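Local structure of Esterase/lipase (4N5H) at residues V186-S190 with L221-Q225; G75-Y79 with F205-L210; P234-I238 with L252-F256. The protein probably hydrolyses carboxylic esters, as an esterase of the alpha/beta hydrolase fold for which acyltransferase activity has also been proposed. The protein carries 1 engineered substitution. All blocks are in the same frame, centred on the assembly; numbering follows the deposited sequence.

Interaction 1: V186-S190 with L221-Q225; sequences VAEPS and LNFSQ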
ATOM      1  N   VAL A 186      22.423 -18.659 -18.189  1.00 15.61           N
ATOM      2  CA  VAL A 186      23.151 -19.851 -17.728  1.00 17.26           C
ATOM      3  C   VAL A 186      22.921 -20.984 -18.721  1.00 17.62           C
ATOM      4  O   VAL A 186      22.302 -21.969 -18.426  1.00 18.15           O
ATOM      5  CB  VAL A 186      22.830 -20.133 -16.292  1.00 18.55           C
ATOM      6  CG1 VAL A 186      23.778 -21.224 -15.760  1.00 21.26           C
ATOM      7  CG2 VAL A 186      23.123 -18.848 -15.523  1.00 24.51           C
ATOM      8  N   ALA A 187      23.351 -20.760 -19.934  1.00 15.35           N
ATOM      9  CA  ALA A 187      22.968 -21.664 -21.000  1.00 16.87           C
ATOM     10  C   ALA A 187      23.768 -22.966 -21.053  1.00 17.68           C
ATOM     11  O   ALA A 187      23.315 -23.929 -21.744  1.00 17.03           O
ATOM     12  CB  ALA A 187      22.980 -20.964 -22.332  1.00 18.74           C
ATOM     13  N   GLU A 188      24.911 -23.000 -20.322  1.00 17.73           N
ATOM     14  CA  GLU A 188      25.741 -24.204 -20.227  1.00 18.49           C
ATOM     15  C   GLU A 188      25.855 -24.670 -18.782  1.00 18.13           C
ATOM     16  O   GLU A 188      26.923 -24.536 -18.153  1.00 21.40           O
ATOM     17  CB  GLU A 188      27.119 -23.920 -20.851  1.00 18.29           C
ATOM     18  CG  GLU A 188      27.071 -23.485 -22.290  1.00 18.34           C
ATOM     19  CD  GLU A 188      26.707 -24.630 -23.232  1.00 19.85           C
ATOM     20  OE1 GLU A 188      27.395 -25.688 -23.203  1.00 23.24           O
ATOM     21  OE2 GLU A 188      25.773 -24.482 -23.986  1.00 20.66           O
ATOM     22  N   PRO A 189      24.744 -25.177 -18.205  1.00 17.46           N
ATOM     23  CA  PRO A 189      24.739 -25.458 -16.770  1.00 18.42           C
ATOM     24  C   PRO A 189      25.811 -26.511 -16.390  1.00 20.76           C
ATOM     25  O   PRO A 189      26.317 -26.477 -15.233  1.00 19.06           O
ATOM     26  CB  PRO A 189      23.375 -26.014 -16.501  1.00 21.23           C
ATOM     27  CG  PRO A 189      22.669 -26.080 -17.698  1.00 21.02           C
ATOM     28  CD  PRO A 189      23.376 -25.294 -18.736  1.00 17.59           C
ATOM     29  N   SER A 190      26.243 -27.324 -17.358  1.00 20.69           N
ATOM     30  CA  SER A 190      27.270 -28.392 -17.005  1.00 20.20           C
ATOM     31  C   SER A 190      28.614 -27.771 -16.673  1.00 24.80           C
ATOM     32  O   SER A 190      29.426 -28.431 -15.958  1.00 30.19           O
ATOM     33  CB  SER A 190      27.406 -29.453 -18.139  1.00 21.63           C
ATOM     34  OG  SER A 190      26.207 -30.103 -18.229  1.00 24.35           O
ATOM     35  N   LEU A 221      20.751 -30.869 -21.825  1.00 18.92           N
ATOM     36  CA  LEU A 221      20.636 -29.876 -20.698  1.00 21.46           C
ATOM     37  C   LEU A 221      21.282 -28.537 -21.138  1.00 19.45           C
ATOM     38  O   LEU A 221      20.951 -27.528 -20.550  1.00 19.54           O
ATOM     39  CB  LEU A 221      21.409 -30.339 -19.458  1.00 25.72           C
ATOM     40  CG  LEU A 221      20.969 -31.206 -18.349  1.00 28.55           C
ATOM     41  CD1 LEU A 221      21.765 -30.815 -17.143  1.00 34.61           C
ATOM     42  CD2 LEU A 221      19.518 -31.103 -18.044  1.00 31.07           C
ATOM     43  N   ASN A 222      22.229 -28.577 -22.085  1.00 17.08           N
ATOM     44  CA  ASN A 222      23.071 -27.433 -22.444  1.00 16.74           C
ATOM     45  C   ASN A 222      22.716 -26.962 -23.809  1.00 16.60           C
ATOM     46  O   ASN A 222      22.407 -27.729 -24.727  1.00 16.36           O
ATOM     47  CB  ASN A 222      24.547 -27.818 -22.359  1.00 16.82           C
ATOM     48  CG  ASN A 222      24.969 -28.236 -20.980  1.00 20.11           C
ATOM     49  OD1 ASN A 222      25.336 -27.419 -20.151  1.00 20.90           O
ATOM     50  ND2 ASN A 222      24.879 -29.548 -20.700  1.00 21.05           N
ATOM     51  N   PHE A 223      22.734 -25.652 -24.031  1.00 14.93           N
ATOM     52  CA  PHE A 223      22.516 -25.139 -25.393  1.00 14.72           C
ATOM     53  C   PHE A 223      23.424 -25.798 -26.415  1.00 15.14           C
ATOM     54  O   PHE A 223      23.017 -26.041 -27.545  1.00 17.76           O
ATOM     55  CB  PHE A 223      22.675 -23.605 -25.400  1.00 16.55           C
ATOM     56  CG  PHE A 223      22.488 -22.991 -26.722  1.00 14.10           C
ATOM     57  CD1 PHE A 223      21.225 -22.765 -27.187  1.00 14.23           C
ATOM     58  CD2 PHE A 223      23.570 -22.556 -27.456  1.00 16.06           C
ATOM     59  CE1 PHE A 223      20.990 -22.210 -28.429  1.00 15.67           C
ATOM     60  CE2 PHE A 223      23.373 -21.963 -28.680  1.00 15.66           C
ATOM     61  CZ  PHE A 223      22.070 -21.801 -29.166  1.00 16.63           C
ATOM     62  N   SER A 224      24.684 -26.015 -26.060  1.00 16.55           N
ATOM     63  CA  SER A 224      25.630 -26.624 -26.962  1.00 17.65           C
ATOM     64  C   SER A 224      25.144 -28.019 -27.417  1.00 19.90           C
ATOM     65  O   SER A 224      25.636 -28.489 -28.430  1.00 18.01           O
ATOM     66  CB  SER A 224      26.971 -26.774 -26.281  1.00 16.79           C
ATOM     67  OG  SER A 224      26.954 -27.483 -25.058  1.00 17.78           O
ATOM     68  N   GLN A 225      24.261 -28.674 -26.623  1.00 18.06           N
ATOM     69  CA  GLN A 225      23.707 -30.000 -26.997  1.00 18.57           C
ATOM     70  C   GLN A 225      22.490 -29.906 -27.828  1.00 22.45           C
ATOM     71  O   GLN A 225      22.202 -30.831 -28.560  1.00 28.68           O
ATOM     72  CB  GLN A 225      23.406 -30.817 -25.772  1.00 19.89           C
ATOM     73  CG  GLN A 225      24.596 -31.261 -25.022  1.00 19.69           C
ATOM     74  CD  GLN A 225      24.327 -31.652 -23.629  1.00 21.35           C
ATOM     75  OE1 GLN A 225      23.592 -31.038 -22.880  1.00 19.75           O
ATOM     76  NE2 GLN A 225      25.026 -32.720 -23.211  1.00 21.87           N
TER
HETATM   77  O   HOH W   1      28.217 -27.362 -21.254  1.00 39.25           O
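Phe-223 N gives Ala-187 O a nearly straight hydrogen bond of 2.9 Å, the one backbone-to-backbone tie between a loop that passes into a 3-10 turn and the start of helix 223-226, whose touching parts run 109° apart. From there side chains do the joining. Glu-188 turns its carboxylate to Ser-224 and uses a syn lone pair of each oxygen: Ser-224 N reaches OE2 at 2.8 Å, while Ser-224 OG donates to OE1 at 2.6 Å. The bend in the Glu-188 chain (chi2 -72°) brings the carboxylate to this helix start, whose dipole would be expected to steady its negative charge. A water also donates to Glu-188 OE1.

Asn-222 works as a two-ended clamp. Its OD1 accepts Ser-190 N at 2.9 Å on a lone pair in the carbonyl plane, and its ND2 donates to Ser-190 OG and to Gln-225 OE1, both close to the amide plane. Three bonds thus fix the rotation of the amide. With an alanine here, Ser-190 N would probably be left without this acceptor, and Ser-190 OG and Gln-225 OE1 would each lose a donor.

Around this polar seam, Ala-187 and Phe-223 lean on Ser-153 of helix 147-158, and Phe-223 also packs on Leu-252 of helix 246-258. Pro-189 and Leu-221 meet Leu-207 of helix 203-211, so the whole contact lies among three helices.

Interaction 2: G75-Y79 with F205-L210; sequences GGWFY and FYLDKL
The indole of Trp-77 carries Leu-210 on one face and meets Tyr-206 at its edge. Leu-210 CD2 makes a CH-pi contact, 3.7 Å from the centroid of the five-membered ring and 12° off its normal, while Trp-77 CE3 lies 3.8 Å from Tyr-206 CD2. The Tyr-206 ring in turn takes Phe-78 on a face, in an edge-to-face pair with centroids 5.0 Å apart and planes at 71°. At its own edge, Tyr-206 CE2 comes within 3.2 Å of Gly-76 O.

The loop includes the end of the HGGGW sequence that follows strand 66-72 of this alpha/beta hydrolase; in related esterases the glycines of that motif shape the oxyanion hole, and a similar role is likely here. Gly-76 indeed lies near, without touching, the putative Ser-His-Asp triad. Helix 203-211 comes from the mainly helical insertion between strands 179-183 and 235-240, the place where many enzymes of this fold carry a lid.

The contact illustrates how a tightly turned loop can be packed against a helix largely through rings, without a polar bond between the two segments. Gly-75 and Gly-76 both have positive phi, and Phe-78 N closes the turn on Gly-75 O. Trp-77 continues with positive phi, and its CG stands opposite the carbonyl carbon (chi1 -46°), which sets the indole against the helix. Helix 2-28 backs the cluster: Tyr-206 OH is bonded to Trp-15 NE1, and the ammonium of Lys-209 pairs with Glu-4.

At the far end of Phe-78, its CZ meets Phe-205 CE2 at 3.8 Å. The same CZ lies 4.0 Å from Lys-209 CG, touched by the aliphatic part of the lysine chain.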
ATOM      1  N   GLY A  75      15.641 -17.333 -11.753  1.00 13.77           N
ATOM      2  CA  GLY A  75      15.532 -17.865 -10.411  1.00 14.61           C
ATOM      3  C   GLY A  75      16.070 -19.270 -10.238  1.00 14.35           C
ATOM      4  O   GLY A  75      15.600 -20.048  -9.368  1.00 14.86           O
ATOM      5  N   GLY A  76      17.103 -19.581 -10.965  1.00 16.10           N
ATOM      6  CA  GLY A  76      17.811 -20.819 -10.715  1.00 15.27           C
ATOM      7  C   GLY A  76      17.054 -22.087 -10.897  1.00 16.53           C
ATOM      8  O   GLY A  76      17.397 -23.142 -10.302  1.00 16.57           O
ATOM      9  N   TRP A  77      15.935 -22.062 -11.641  1.00 13.37           N
ATOM     10  CA  TRP A  77      15.005 -23.195 -11.824  1.00 14.63           C
ATOM     11  C   TRP A  77      14.173 -23.643 -10.633  1.00 14.69           C
ATOM     12  O   TRP A  77      13.200 -24.395 -10.784  1.00 13.71           O
ATOM     13  CB  TRP A  77      15.711 -24.394 -12.572  1.00 15.29           C
ATOM     14  CG  TRP A  77      16.544 -24.139 -13.785  1.00 14.05           C
ATOM     15  CD1 TRP A  77      16.102 -24.037 -15.060  1.00 14.13           C
ATOM     16  CD2 TRP A  77      17.952 -23.906 -13.858  1.00 14.58           C
ATOM     17  NE1 TRP A  77      17.094 -23.787 -15.891  1.00 14.05           N
ATOM     18  CE2 TRP A  77      18.267 -23.700 -15.207  1.00 13.74           C
ATOM     19  CE3 TRP A  77      18.990 -23.893 -12.902  1.00 17.30           C
ATOM     20  CZ2 TRP A  77      19.589 -23.459 -15.675  1.00 17.02           C
ATOM     21  CZ3 TRP A  77      20.267 -23.697 -13.325  1.00 18.38           C
ATOM     22  CH2 TRP A  77      20.584 -23.462 -14.725  1.00 18.24           C
ATOM     23  N   PHE A  78      14.512 -23.057  -9.459  1.00 16.27           N
ATOM     24  CA  PHE A  78      13.929 -23.374  -8.158  1.00 14.66           C
ATOM     25  C   PHE A  78      13.032 -22.285  -7.578  1.00 14.43           C
ATOM     26  O   PHE A  78      12.326 -22.475  -6.586  1.00 15.42           O
ATOM     27  CB  PHE A  78      15.067 -23.593  -7.104  1.00 15.62           C
ATOM     28  CG  PHE A  78      15.686 -24.981  -7.107  1.00 18.83           C
ATOM     29  CD1 PHE A  78      16.761 -25.272  -7.932  1.00 20.37           C
ATOM     30  CD2 PHE A  78      15.190 -25.971  -6.251  1.00 20.54           C
ATOM     31  CE1 PHE A  78      17.395 -26.528  -7.914  1.00 22.43           C
ATOM     32  CE2 PHE A  78      15.813 -27.239  -6.261  1.00 21.30           C
ATOM     33  CZ  PHE A  78      16.865 -27.496  -7.090  1.00 20.38           C
ATOM     34  N   TYR A  79      13.012 -21.119  -8.238  1.00 14.35           N
ATOM     35  CA  TYR A  79      12.448 -19.895  -7.645  1.00 14.24           C
ATOM     36  C   TYR A  79      11.776 -19.076  -8.738  1.00 12.87           C
ATOM     37  O   TYR A  79      12.213 -19.003  -9.888  1.00 13.89           O
ATOM     38  CB  TYR A  79      13.532 -19.041  -6.977  1.00 14.59           C
ATOM     39  CG  TYR A  79      13.183 -17.667  -6.541  1.00 13.94           C
ATOM     40  CD1 TYR A  79      13.545 -16.585  -7.278  1.00 14.96           C
ATOM     41  CD2 TYR A  79      12.384 -17.453  -5.458  1.00 15.24           C
ATOM     42  CE1 TYR A  79      13.195 -15.318  -6.906  1.00 17.32           C
ATOM     43  CE2 TYR A  79      11.966 -16.194  -5.083  1.00 16.89           C
ATOM     44  CZ  TYR A  79      12.387 -15.094  -5.826  1.00 17.80           C
ATOM     45  OH  TYR A  79      12.013 -13.763  -5.500  1.00 17.96           O
ATOM     46  N   PHE A 205      23.985 -30.913  -7.660  1.00 26.42           N
ATOM     47  CA  PHE A 205      22.609 -31.031  -7.201  1.00 27.23           C
ATOM     48  C   PHE A 205      21.604 -30.337  -8.171  1.00 25.37           C
ATOM     49  O   PHE A 205      20.531 -30.875  -8.457  1.00 25.06           O
ATOM     50  CB  PHE A 205      22.441 -30.427  -5.821  1.00 28.42           C
ATOM     51  CG  PHE A 205      21.068 -30.559  -5.264  1.00 28.41           C
ATOM     52  CD1 PHE A 205      20.584 -31.788  -4.878  1.00 30.58           C
ATOM     53  CD2 PHE A 205      20.205 -29.417  -5.165  1.00 25.98           C
ATOM     54  CE1 PHE A 205      19.309 -31.916  -4.337  1.00 32.19           C
ATOM     55  CE2 PHE A 205      18.934 -29.561  -4.679  1.00 25.62           C
ATOM     56  CZ  PHE A 205      18.466 -30.798  -4.273  1.00 31.46           C
ATOM     57  N   TYR A 206      21.934 -29.133  -8.612  1.00 23.95           N
ATOM     58  CA  TYR A 206      21.127 -28.467  -9.666  1.00 22.52           C
ATOM     59  C   TYR A 206      20.973 -29.337 -10.957  1.00 21.78           C
ATOM     60  O   TYR A 206      19.872 -29.482 -11.564  1.00 19.10           O
ATOM     61  CB  TYR A 206      21.673 -27.095 -10.071  1.00 24.61           C
ATOM     62  CG  TYR A 206      21.306 -25.980  -9.145  1.00 23.85           C
ATOM     63  CD1 TYR A 206      21.909 -25.840  -7.937  1.00 23.62           C
ATOM     64  CD2 TYR A 206      20.365 -25.031  -9.495  1.00 22.55           C
ATOM     65  CE1 TYR A 206      21.542 -24.814  -7.072  1.00 22.85           C
ATOM     66  CE2 TYR A 206      20.059 -23.978  -8.661  1.00 22.42           C
ATOM     67  CZ  TYR A 206      20.678 -23.848  -7.455  1.00 22.67           C
ATOM     68  OH  TYR A 206      20.345 -22.827  -6.543  1.00 22.15           O
ATOM     69  N   LEU A 207      22.085 -29.875 -11.379  1.00 18.28           N
ATOM     70  CA  LEU A 207      22.130 -30.678 -12.581  1.00 19.64           C
ATOM     71  C   LEU A 207      21.297 -31.955 -12.435  1.00 21.86           C
ATOM     72  O   LEU A 207      20.580 -32.344 -13.374  1.00 22.23           O
ATOM     73  CB  LEU A 207      23.585 -30.957 -12.957  1.00 21.21           C
ATOM     74  CG  LEU A 207      24.443 -29.749 -13.325  1.00 25.16           C
ATOM     75  CD1 LEU A 207      25.922 -30.085 -13.451  1.00 26.05           C
ATOM     76  CD2 LEU A 207      23.882 -29.197 -14.603  1.00 25.69           C
ATOM     77  N   ASP A 208      21.374 -32.581 -11.270  1.00 22.29           N
ATOM     78  CA  ASP A 208      20.549 -33.729 -10.970  1.00 24.05           C
ATOM     79  C   ASP A 208      19.059 -33.466 -10.961  1.00 21.59           C
ATOM     80  O   ASP A 208      18.264 -34.253 -11.445  1.00 19.19           O
ATOM     81  CB  ASP A 208      20.978 -34.326  -9.623  1.00 30.18           C
ATOM     82  CG  ASP A 208      22.246 -35.200  -9.762  1.00 41.66           C
ATOM     83  OD1 ASP A 208      22.682 -35.461 -10.934  1.00 37.31           O
ATOM     84  OD2 ASP A 208      22.787 -35.667  -8.710  1.00 45.72           O
ATOM     85  N   LYS A 209      18.652 -32.363 -10.359  1.00 16.90           N
ATOM     86  CA  LYS A 209      17.258 -32.015 -10.311  1.00 18.77           C
ATOM     87  C   LYS A 209      16.800 -31.584 -11.733  1.00 15.10           C
ATOM     88  O   LYS A 209      15.611 -31.820 -12.038  1.00 17.27           O
ATOM     89  CB  LYS A 209      16.970 -30.962  -9.200  1.00 19.08           C
ATOM     90  CG  LYS A 209      17.152 -31.459  -7.738  1.00 21.92           C
ATOM     91  CD  LYS A 209      16.364 -32.727  -7.489  1.00 28.08           C
ATOM     92  CE  LYS A 209      16.619 -33.302  -6.104  1.00 37.99           C
ATOM     93  NZ  LYS A 209      15.923 -34.606  -5.998  1.00 45.90           N
ATOM     94  N   LEU A 210      17.633 -30.919 -12.482  1.00 15.92           N
ATOM     95  CA  LEU A 210      17.258 -30.535 -13.856  1.00 16.72           C
ATOM     96  C   LEU A 210      17.017 -31.798 -14.683  1.00 17.52           C
ATOM     97  O   LEU A 210      16.036 -31.890 -15.415  1.00 15.65           O
ATOM     98  CB  LEU A 210      18.349 -29.732 -14.552  1.00 19.06           C
ATOM     99  CG  LEU A 210      18.315 -28.249 -14.238  1.00 23.43           C
ATOM    100  CD1 LEU A 210      19.592 -27.623 -14.756  1.00 25.98           C
ATOM    101  CD2 LEU A 210      17.061 -27.609 -14.890  1.00 23.90           C
TER

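Interaction 3: P234-I238 with L252-F256; sequences PFMLI and LLKVF
Phe-256 sets its CZ 3.7 Å from Phe-235 CB, and with this the helix of a beta-alpha-beta unit is seated on its first strand. In this alpha/beta hydrolase the unit comprises strand 235-240, helix 246-258 and strand 263-268. The segments of strand and helix run almost antiparallel, at 161°, with their axes 11.0 Å apart, a gap bridged entirely by apolar side chains.

Packing is close at two points. At one, Phe-256 CE1 stands over the face of Phe-235 towards its rim, the ring planes inclined at 53°, and Tyr-263 meets the Phe-256 ring. At the other, Leu-237, its CG opposite the backbone N (chi1 174°), extends towards the helix and packs its CD2 branch on Leu-253. Leu-237 CD1 sits more loosely, 4.3 Å from Leu-252 CD2, and Leu-237 CB is still farther from Phe-256 CE2.

On the solvent side Lys-254 stands exposed. Val-255 packs away from the strand, on Phe-223 and Ser-224. Leu-253 lies at the boundary, partly exposed, its end reaching inward to Tyr-263 and Thr-265 on the third element of the unit. Met-236, pointing the other way from the strand, packs on helix 288-311, so the sheet is covered on both faces. The closest approach of all belongs to the boundary residue: Leu-253 CD2 lies 3.6 Å from Leu-237 CD2.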
ATOM      1  N   PRO A 234      18.027 -15.378 -35.189  1.00 15.73           N
ATOM      2  CA  PRO A 234      19.120 -14.608 -34.612  1.00 15.81           C
ATOM      3  C   PRO A 234      18.950 -14.440 -33.075  1.00 16.22           C
ATOM      4  O   PRO A 234      17.822 -14.511 -32.587  1.00 15.79           O
ATOM      5  CB  PRO A 234      19.024 -13.254 -35.259  1.00 18.94           C
ATOM      6  CG  PRO A 234      17.851 -13.339 -36.135  1.00 22.26           C
ATOM      7  CD  PRO A 234      17.082 -14.560 -35.912  1.00 17.45           C
ATOM      8  N   PHE A 235      20.097 -14.386 -32.412  1.00 15.01           N
ATOM      9  CA  PHE A 235      20.221 -14.229 -30.966  1.00 14.33           C
ATOM     10  C   PHE A 235      20.801 -12.881 -30.644  1.00 14.88           C
ATOM     11  O   PHE A 235      21.513 -12.224 -31.454  1.00 13.83           O
ATOM     12  CB  PHE A 235      21.074 -15.265 -30.329  1.00 13.49           C
ATOM     13  CG  PHE A 235      20.380 -16.626 -30.205  1.00 14.31           C
ATOM     14  CD1 PHE A 235      20.131 -17.419 -31.312  1.00 15.98           C
ATOM     15  CD2 PHE A 235      19.955 -17.118 -28.961  1.00 14.53           C
ATOM     16  CE1 PHE A 235      19.486 -18.654 -31.181  1.00 17.93           C
ATOM     17  CE2 PHE A 235      19.370 -18.342 -28.869  1.00 15.98           C
ATOM     18  CZ  PHE A 235      19.083 -19.103 -29.949  1.00 17.50           C
ATOM     19  N   MET A 236      20.498 -12.409 -29.419  1.00 13.31           N
ATOM     20  CA  MET A 236      21.185 -11.209 -28.877  1.00 13.67           C
ATOM     21  C   MET A 236      21.623 -11.525 -27.461  1.00 15.17           C
ATOM     22  O   MET A 236      20.771 -11.987 -26.622  1.00 15.85           O
ATOM     23  CB  MET A 236      20.272 -10.012 -28.892  1.00 14.37           C
ATOM     24  CG  MET A 236      20.904  -8.747 -28.363  1.00 15.08           C
ATOM     25  SD  MET A 236      19.770  -7.367 -28.386  1.00 16.43           S
ATOM     26  CE  MET A 236      20.841  -6.069 -27.717  1.00 18.38           C
ATOM     27  N   LEU A 237      22.892 -11.367 -27.170  1.00 14.76           N
ATOM     28  CA  LEU A 237      23.433 -11.739 -25.894  1.00 14.02           C
ATOM     29  C   LEU A 237      23.752 -10.459 -25.133  1.00 15.02           C
ATOM     30  O   LEU A 237      24.532  -9.639 -25.608  1.00 15.32           O
ATOM     31  CB  LEU A 237      24.694 -12.586 -26.016  1.00 15.55           C
ATOM     32  CG  LEU A 237      25.427 -12.926 -24.757  1.00 17.75           C
ATOM     33  CD1 LEU A 237      24.495 -13.733 -23.828  1.00 17.68           C
ATOM     34  CD2 LEU A 237      26.702 -13.733 -25.101  1.00 20.42           C
ATOM     35  N   ILE A 238      23.106 -10.333 -23.979  1.00 13.31           N
ATOM     36  CA  ILE A 238      23.166  -9.174 -23.079  1.00 14.19           C
ATOM     37  C   ILE A 238      23.766  -9.558 -21.775  1.00 14.52           C
ATOM     38  O   ILE A 238      23.402 -10.568 -21.175  1.00 15.05           O
ATOM     39  CB  ILE A 238      21.751  -8.620 -22.888  1.00 13.46           C
ATOM     40  CG1 ILE A 238      21.184  -8.124 -24.203  1.00 16.24           C
ATOM     41  CG2 ILE A 238      21.691  -7.554 -21.810  1.00 15.07           C
ATOM     42  CD1 ILE A 238      19.671  -7.917 -24.209  1.00 17.02           C
ATOM     43  N   LEU A 252      28.997 -19.335 -23.945  1.00 17.62           N
ATOM     44  CA  LEU A 252      28.015 -19.275 -25.006  1.00 18.39           C
ATOM     45  C   LEU A 252      28.478 -18.654 -26.296  1.00 16.80           C
ATOM     46  O   LEU A 252      28.131 -19.098 -27.396  1.00 18.40           O
ATOM     47  CB  LEU A 252      26.764 -18.480 -24.552  1.00 18.71           C
ATOM     48  CG  LEU A 252      25.619 -18.541 -25.510  1.00 18.60           C
ATOM     49  CD1 LEU A 252      25.210 -19.974 -25.856  1.00 20.19           C
ATOM     50  CD2 LEU A 252      24.403 -17.882 -24.788  1.00 18.69           C
ATOM     51  N   LEU A 253      29.319 -17.612 -26.218  1.00 18.19           N
ATOM     52  CA  LEU A 253      29.795 -17.054 -27.439  1.00 16.44           C
ATOM     53  C   LEU A 253      30.615 -18.116 -28.292  1.00 15.81           C
ATOM     54  O   LEU A 253      30.531 -18.147 -29.494  1.00 18.32           O
ATOM     55  CB  LEU A 253      30.676 -15.857 -27.166  1.00 19.36           C
ATOM     56  CG  LEU A 253      29.998 -14.581 -26.679  1.00 19.62           C
ATOM     57  CD1 LEU A 253      31.102 -13.625 -26.220  1.00 23.83           C
ATOM     58  CD2 LEU A 253      29.163 -14.027 -27.773  1.00 21.93           C
ATOM     59  N   LYS A 254      31.413 -18.880 -27.616  1.00 18.54           N
ATOM     60  CA  LYS A 254      32.167 -19.911 -28.278  1.00 20.38           C
ATOM     61  C   LYS A 254      31.245 -20.927 -28.939  1.00 19.86           C
ATOM     62  O   LYS A 254      31.503 -21.400 -30.027  1.00 20.52           O
ATOM     63  CB  LYS A 254      33.123 -20.614 -27.303  1.00 22.67           C
ATOM     64  CG  LYS A 254      34.273 -19.728 -26.909  1.00 27.87           C
ATOM     65  CD  LYS A 254      35.041 -20.391 -25.774  1.00 32.06           C
ATOM     66  CE  LYS A 254      36.198 -19.497 -25.420  1.00 40.52           C
ATOM     67  NZ  LYS A 254      36.476 -19.771 -23.997  1.00 45.39           N
ATOM     68  N   VAL A 255      30.172 -21.316 -28.249  1.00 22.05           N
ATOM     69  CA  VAL A 255      29.131 -22.193 -28.878  1.00 19.35           C
ATOM     70  C   VAL A 255      28.469 -21.561 -30.071  1.00 17.84           C
ATOM     71  O   VAL A 255      28.290 -22.213 -31.142  1.00 19.40           O
ATOM     72  CB  VAL A 255      28.038 -22.619 -27.878  1.00 17.50           C
ATOM     73  CG1 VAL A 255      26.988 -23.459 -28.589  1.00 18.60           C
ATOM     74  CG2 VAL A 255      28.675 -23.298 -26.689  1.00 20.18           C
ATOM     75  N   PHE A 256      28.147 -20.247 -29.958  1.00 17.76           N
ATOM     76  CA  PHE A 256      27.598 -19.523 -31.058  1.00 17.03           C
ATOM     77  C   PHE A 256      28.554 -19.565 -32.281  1.00 22.86           C
ATOM     78  O   PHE A 256      28.143 -19.837 -33.417  1.00 20.17           O
ATOM     79  CB  PHE A 256      27.359 -18.086 -30.710  1.00 18.10           C
ATOM     80  CG  PHE A 256      26.102 -17.790 -29.828  1.00 17.65           C
ATOM     81  CD1 PHE A 256      25.056 -18.700 -29.625  1.00 19.43           C
ATOM     82  CD2 PHE A 256      25.931 -16.473 -29.359  1.00 18.64           C
ATOM     83  CE1 PHE A 256      23.936 -18.315 -28.884  1.00 18.07           C
ATOM     84  CE2 PHE A 256      24.785 -16.102 -28.660  1.00 19.07           C
ATOM     85  CZ  PHE A 256      23.778 -17.017 -28.455  1.00 16.51           C
TER

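The three contacts form a chain of neighbours with interaction 1 in the middle, about 13 Å from the centre of interaction 2 and about 12 Å from that of interaction 3. Val-186 packs on Trp-77 and Leu-221 on Leu-210 on one side, and on the other Phe-223 touches Phe-256. Interactions 2 and 3 lie about 22 Å apart between centres and do not meet. Along the sequence, interactions 1 and 2 interleave, whereas interaction 3 opens after both have closed. Strands 179-183 and 235-240 pair in the central sheet, so the helical insertion between them is tied to the glycine-rich loop at one end and to the core beta-alpha-beta unit at the other.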